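Local coordinates for Two-component system response regulator/GGDEF domain protein (Aeromonas salmonicida, PDB 3LUF) that probably makes cyclic di-GMP from GTP through its GGDEF domain, and carries the two tandem response-regulator receiver domains that form this chain, at residues Val175-Pro180 with Asp209-Ser214; Asp183-Val188 with Leu218-Asn223. All coordinates share one frame; numbering follows the deposited sequence. Where two conformers were deposited one is given.

Overall arrangement
Both interactions belong to the second receiver domain, a five-stranded parallel sheet with helices packed on it, and both use helix 213-219 against the chain that runs from strand 172-176 into helix 184-194. Interaction 1 lies at the N-terminal end of helix 213-219, beside the magnesium site; it is partly exposed and sets a tyrosine ring against a leucine and an arginine that is ion-paired within its own loop. Interaction 2 takes the C-terminal end of that helix and is buried and mainly apolar, aliphatic carbons meeting a glutamine stem and a chain reversal. The two adjoin through Tyr-177, whose carbonyl O probably accepts a hydrogen bond from Gly-184 N and whose ring touches Ile-185.

Interaction 1: residues Val175-Pro180 with Asp209-Ser214; sequences VDYYMP and DKRGLS. With MG (magnesium ion), chain F.
Asp-209 OD1 accepts two N-H groups of Arg-211, the residue that leans against Tyr-177 across the contact. Arg-211 NE reaches Asp-209 OD1 at 3.2 Å almost straight (169°), and Arg-211 N comes to the same oxygen at 3.2 Å from the same face of the carboxylate, closing an Asx turn. Arg-211 NH2 completes a side-on grip with a 2.9 Å salt bridge to the syn lone pair of Asp-209 OD2, so the rotation of the guanidinium is fixed from within its own loop. The remaining nitrogen, NH1, stands 3.8 Å from Tyr-177 CE2, the guanidinium plane almost perpendicular to the ring plane (87°).

Leu-213, in the first turn of helix 213-219, fills the angle between the two flat groups. Its CD2 lies over one ring face, 3.8 Å from the centroid of Tyr-177, a CH-pi contact; its CD1 touches Tyr-177 CD2 at 3.6 Å and also sits over a face of the guanidinium. The tyrosine ring extends toward the helix because its CG is anti to the backbone N (chi1 168°).

The residues flanking Tyr-177 bind magnesium: Asp-176 OD2 at 2.0 Å from the ion and the carbonyl Tyr-178 O at 2.1 Å from it. Asp-132 and three waters complete six ligands, and one of these waters also donates to Asp-176 OD1. Asp-176 is the predicted phosphorylation site, unmodified here. The chemistry therefore divides at Tyr-177: its neighbours put oxygens on the metal while its ring packs against leucine and an arginine whose charge is probably balanced by Asp-209, so that the strand end and loop that supply two of the metal's ligands are joined to the start of helix 213-219 by packing rather than by polar bonds between the segments.

Interaction 2: residues Asp183-Val188 with Leu218-Asn223; sequences DGISLV and LKQGAN. With DMS (dimethyl sulfoxide), chain I.
Val-188 points from helix 184-194 at the turn that ends helix 213-219. A position anti to the backbone N (chi1 171°) carries its CG1 out to the peptides of the chain reversal, where it lies 4.0 Å from Gln-220 O and 4.2 Å from Ala-222 N. Gln-220 O, buried here, has no polar partner in the model. The stem of Gln-220 crosses Ile-185 at about a right angle, with CG 3.8 Å from Ile-185 CG2; a bend at chi2 (-63°) turns its amide off this line, and OE1 makes a weak hydrogen bond to His-107 of the second subunit.

Gly-221 closes helix 213-219 with positive phi in a Schellman motif, its N bonded to Leu-218 O at 3.0 Å, while its carbonyl accepts from Arg-192. The opposing helix starts at Asp-183, the N-cap, whose OD1 takes Ser-186 N at 2.9 Å. A dimethyl sulfoxide, probably from the crystallisation liquor, accepts from Asp-183 N and Ser-186 OG. Aliphatic packing between the helices of two successive beta-alpha-beta crossovers, on one face of the parallel sheet, is typical of the CheY-like receiver fold.

Interaction 1: residues Val175-Pro180 with Asp209-Ser214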
loop_
_atom_site.group_PDB
_atom_site.type_symbol
_atom_site.label_atom_id
_atom_site.label_comp_id
_atom_site.label_asym_id
_atom_site.label_seq_id
_atom_site.Cartn_x
_atom_site.Cartn_y
_atom_site.Cartn_z
ATOM N N VAL B 175 -1.788 -3.521 -14.038
ATOM C CA VAL B 175 -1.491 -4.608 -14.993
ATOM C C VAL B 175 -2.173 -5.918 -14.615
ATOM O O VAL B 175 -1.887 -6.492 -13.589
ATOM C CB VAL B 175 0.041 -4.861 -15.074
ATOM C CG1 VAL B 175 0.334 -5.961 -16.098
ATOM C CG2 VAL B 175 0.757 -3.595 -15.496
ATOM N N ASP B 176 -3.049 -6.381 -15.500
ATOM C CA ASP B 176 -3.675 -7.690 -15.417
ATOM C C ASP B 176 -2.656 -8.769 -15.719
ATOM O O ASP B 176 -1.929 -8.693 -16.719
ATOM C CB ASP B 176 -4.799 -7.731 -16.466
ATOM C CG ASP B 176 -5.532 -9.065 -16.517
ATOM O OD1 ASP B 176 -5.665 -9.742 -15.479
ATOM O OD2 ASP B 176 -5.970 -9.418 -17.633
ATOM N N TYR B 177 -2.620 -9.814 -14.895
ATOM C CA TYR B 177 -1.713 -10.896 -15.187
ATOM C C TYR B 177 -2.135 -11.715 -16.420
ATOM O O TYR B 177 -1.341 -11.906 -17.341
ATOM C CB TYR B 177 -1.482 -11.800 -13.980
ATOM C CG TYR B 177 -0.764 -13.064 -14.391
ATOM C CD1 TYR B 177 0.608 -13.067 -14.601
ATOM C CD2 TYR B 177 -1.475 -14.238 -14.634
ATOM C CE1 TYR B 177 1.264 -14.222 -15.003
ATOM C CE2 TYR B 177 -0.821 -15.401 -15.043
ATOM C CZ TYR B 177 0.536 -15.385 -15.216
ATOM O OH TYR B 177 1.180 -16.542 -15.614
ATOM N N TYR B 178 -3.371 -12.201 -16.456
ATOM C CA TYR B 178 -3.693 -13.204 -17.462
ATOM C C TYR B 178 -4.163 -12.559 -18.750
ATOM O O TYR B 178 -5.284 -12.067 -18.842
ATOM C CB TYR B 178 -4.687 -14.247 -16.918
ATOM C CG TYR B 178 -4.883 -15.421 -17.832
ATOM C CD1 TYR B 178 -3.792 -16.051 -18.445
ATOM C CD2 TYR B 178 -6.164 -15.908 -18.099
ATOM C CE1 TYR B 178 -3.973 -17.141 -19.306
ATOM C CE2 TYR B 178 -6.356 -16.987 -18.958
ATOM C CZ TYR B 178 -5.264 -17.603 -19.548
ATOM O OH TYR B 178 -5.474 -18.676 -20.393
HETATM N N MSE B 179 -3.264 -12.529 -19.727
HETATM C CA MSE B 179 -3.530 -11.896 -21.016
HETATM C C MSE B 179 -2.925 -12.785 -22.084
HETATM O O MSE B 179 -1.949 -13.447 -21.813
HETATM C CB MSE B 179 -2.884 -10.504 -21.093
HETATM C CG MSE B 179 -3.504 -9.492 -20.101
HETATM SE SE MSE B 179 -3.000 -7.649 -20.359
HETATM C CE MSE B 179 -1.075 -7.795 -19.882
ATOM N N PRO B 180 -3.510 -12.789 -23.289
ATOM C CA PRO B 180 -2.884 -13.619 -24.331
ATOM C C PRO B 180 -1.533 -13.049 -24.818
ATOM O O PRO B 180 -1.302 -11.822 -24.754
ATOM C CB PRO B 180 -3.943 -13.662 -25.443
ATOM C CG PRO B 180 -4.828 -12.396 -25.216
ATOM C CD PRO B 180 -4.798 -12.193 -23.711
ATOM N N ASP B 209 -3.550 -17.311 -5.881
ATOM C CA ASP B 209 -3.648 -18.769 -5.789
ATOM C C ASP B 209 -2.252 -19.405 -5.702
ATOM O O ASP B 209 -1.269 -18.716 -5.379
ATOM C CB ASP B 209 -4.502 -19.337 -6.947
ATOM C CG ASP B 209 -3.991 -18.922 -8.336
ATOM O OD1 ASP B 209 -2.809 -18.556 -8.475
ATOM O OD2 ASP B 209 -4.779 -18.962 -9.305
ATOM N N LYS B 210 -2.159 -20.708 -5.989
ATOM C CA LYS B 210 -0.880 -21.431 -5.908
ATOM C C LYS B 210 0.257 -20.890 -6.804
ATOM O O LYS B 210 1.417 -21.251 -6.612
ATOM C CB LYS B 210 -1.079 -22.952 -6.126
ATOM C CG LYS B 210 -1.419 -23.369 -7.557
ATOM C CD LYS B 210 -1.510 -24.896 -7.706
ATOM C CE LYS B 210 -0.132 -25.561 -7.937
ATOM N NZ LYS B 210 -0.234 -27.074 -7.862
ATOM N N ARG B 211 -0.070 -20.034 -7.778
ATOM C CA ARG B 211 0.962 -19.505 -8.692
ATOM C C ARG B 211 1.808 -18.388 -8.077
ATOM O O ARG B 211 2.851 -18.012 -8.647
ATOM C CB ARG B 211 0.353 -19.070 -10.026
ATOM C CG ARG B 211 -0.152 -20.233 -10.878
ATOM C CD ARG B 211 -1.006 -19.725 -12.021
ATOM N NE ARG B 211 -2.149 -18.961 -11.533
ATOM C CZ ARG B 211 -2.978 -18.270 -12.312
ATOM N NH1 ARG B 211 -2.809 -18.253 -13.631
ATOM N NH2 ARG B 211 -3.988 -17.597 -11.766
ATOM N N GLY B 212 1.366 -17.879 -6.916
ATOM C CA GLY B 212 2.081 -16.857 -6.135
ATOM C C GLY B 212 2.354 -15.593 -6.945
ATOM O O GLY B 212 3.471 -15.070 -6.956
ATOM N N LEU B 213 1.319 -15.109 -7.612
ATOM C CA LEU B 213 1.509 -14.078 -8.621
ATOM C C LEU B 213 1.916 -12.722 -8.032
ATOM O O LEU B 213 2.783 -12.033 -8.597
ATOM C CB LEU B 213 0.321 -14.009 -9.580
ATOM C CG LEU B 213 0.086 -15.235 -10.491
ATOM C CD1 LEU B 213 -1.272 -15.190 -11.181
ATOM C CD2 LEU B 213 1.213 -15.459 -11.533
ATOM N N SER B 214 1.306 -12.336 -6.911
ATOM C CA SER B 214 1.689 -11.078 -6.257
ATOM C C SER B 214 3.179 -11.047 -5.942
ATOM O O SER B 214 3.853 -10.062 -6.213
ATOM C CB SER B 214 0.892 -10.825 -4.978
ATOM O OG SER B 214 -0.410 -10.392 -5.285
HETATM MG MG MG F . -6.992 -10.986 -18.292
HETATM O O HOH W 1 -7.108 -11.723 -16.314
HETATM O O HOH W 2 -8.167 -12.600 -19.021
HETATM O O HOH W 3 -8.761 -9.909 -17.873
#

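Interaction 2: residues Asp183-Val188 with Leu218-Asn223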
loop_
_atom_site.group_PDB
_atom_site.type_symbol
_atom_site.label_atom_id
_atom_site.label_comp_id
_atom_site.label_asym_id
_atom_site.label_seq_id
_atom_site.Cartn_x
_atom_site.Cartn_y
_atom_site.Cartn_z
ATOM N N ASP B 183 2.030 -12.045 -20.933
ATOM C CA ASP B 183 1.320 -11.895 -19.684
ATOM C C ASP B 183 1.770 -10.678 -18.922
ATOM O O ASP B 183 2.738 -10.031 -19.313
ATOM C CB ASP B 183 1.379 -13.158 -18.840
ATOM C CG ASP B 183 2.769 -13.498 -18.307
ATOM O OD1 ASP B 183 3.493 -12.660 -17.740
ATOM O OD2 ASP B 183 3.134 -14.681 -18.393
ATOM N N GLY B 184 1.085 -10.397 -17.817
ATOM C CA GLY B 184 1.354 -9.197 -17.013
ATOM C C GLY B 184 2.775 -9.139 -16.469
ATOM O O GLY B 184 3.377 -8.063 -16.394
ATOM N N ILE B 185 3.306 -10.267 -16.013
ATOM C CA ILE B 185 4.626 -10.248 -15.400
ATOM C C ILE B 185 5.688 -9.974 -16.465
ATOM O O ILE B 185 6.644 -9.219 -16.210
ATOM C CB ILE B 185 4.907 -11.537 -14.583
ATOM C CG1 ILE B 185 4.023 -11.557 -13.349
ATOM C CG2 ILE B 185 6.342 -11.563 -14.106
ATOM C CD1 ILE B 185 3.772 -12.928 -12.787
ATOM N N SER B 186 5.496 -10.537 -17.653
ATOM C CA SER B 186 6.353 -10.234 -18.789
ATOM C C SER B 186 6.330 -8.759 -19.163
ATOM O O SER B 186 7.360 -8.177 -19.464
ATOM C CB SER B 186 5.936 -11.050 -20.008
ATOM O OG SER B 186 6.249 -12.390 -19.795
ATOM N N LEU B 187 5.147 -8.159 -19.138
ATOM C CA LEU B 187 5.049 -6.733 -19.407
ATOM C C LEU B 187 5.803 -5.965 -18.321
ATOM O O LEU B 187 6.521 -5.016 -18.599
ATOM C CB LEU B 187 3.585 -6.262 -19.481
ATOM C CG LEU B 187 3.347 -4.757 -19.630
ATOM C CD1 LEU B 187 3.969 -4.172 -20.915
ATOM C CD2 LEU B 187 1.828 -4.527 -19.612
ATOM N N VAL B 188 5.605 -6.350 -17.071
ATOM C CA VAL B 188 6.336 -5.651 -16.005
ATOM C C VAL B 188 7.871 -5.770 -16.197
ATOM O O VAL B 188 8.597 -4.793 -16.058
ATOM C CB VAL B 188 5.880 -6.166 -14.636
ATOM C CG1 VAL B 188 6.749 -5.626 -13.564
ATOM C CG2 VAL B 188 4.421 -5.723 -14.417
ATOM N N LEU B 218 6.043 -8.492 -7.399
ATOM C CA LEU B 218 6.904 -7.721 -6.502
ATOM C C LEU B 218 8.407 -7.953 -6.753
ATOM O O LEU B 218 9.205 -6.981 -6.819
ATOM C CB LEU B 218 6.499 -7.978 -5.034
ATOM C CG LEU B 218 5.134 -7.385 -4.655
ATOM C CD1 LEU B 218 4.693 -7.926 -3.252
ATOM C CD2 LEU B 218 5.218 -5.856 -4.643
ATOM N N LYS B 219 8.786 -9.225 -6.910
ATOM C CA LYS B 219 10.178 -9.585 -7.172
ATOM C C LYS B 219 10.664 -9.061 -8.513
ATOM O O LYS B 219 11.868 -8.809 -8.690
ATOM C CB LYS B 219 10.382 -11.114 -7.109
ATOM C CG LYS B 219 10.118 -11.724 -5.737
ATOM C CD LYS B 219 11.193 -11.400 -4.728
ATOM C CE LYS B 219 10.859 -12.073 -3.407
ATOM N NZ LYS B 219 11.332 -11.252 -2.287
ATOM N N GLN B 220 9.726 -8.888 -9.445
ATOM C CA GLN B 220 10.043 -8.319 -10.747
ATOM C C GLN B 220 10.035 -6.800 -10.794
ATOM O O GLN B 220 10.264 -6.225 -11.850
ATOM C CB GLN B 220 9.131 -8.854 -11.833
ATOM C CG GLN B 220 9.382 -10.311 -12.150
ATOM C CD GLN B 220 10.771 -10.582 -12.700
ATOM O OE1 GLN B 220 11.385 -9.743 -13.388
ATOM N NE2 GLN B 220 11.286 -11.752 -12.382
ATOM N N GLY B 221 9.750 -6.140 -9.674
ATOM C CA GLY B 221 9.843 -4.680 -9.636
ATOM C C GLY B 221 8.522 -3.917 -9.604
ATOM O O GLY B 221 8.526 -2.664 -9.600
ATOM N N ALA B 222 7.397 -4.619 -9.546
ATOM C CA ALA B 222 6.146 -3.893 -9.315
ATOM C C ALA B 222 6.217 -3.170 -7.961
ATOM O O ALA B 222 6.825 -3.665 -7.000
ATOM C CB ALA B 222 4.950 -4.835 -9.346
ATOM N N ASN B 223 5.655 -1.969 -7.894
ATOM C CA ASN B 223 5.605 -1.221 -6.615
ATOM C C ASN B 223 4.666 -1.855 -5.613
ATOM O O ASN B 223 4.877 -1.739 -4.405
ATOM C CB ASN B 223 5.120 0.225 -6.840
ATOM C CG ASN B 223 5.984 1.012 -7.820
ATOM O OD1 ASN B 223 6.167 0.636 -8.994
ATOM N ND2 ASN B 223 6.499 2.140 -7.337
HETATM S S DMS I . 4.252 -15.197 -21.781
HETATM O O DMS I . 4.252 -13.514 -21.148
HETATM C C1 DMS I . 5.082 -16.326 -20.620
HETATM C C2 DMS I . 2.565 -15.871 -21.700
#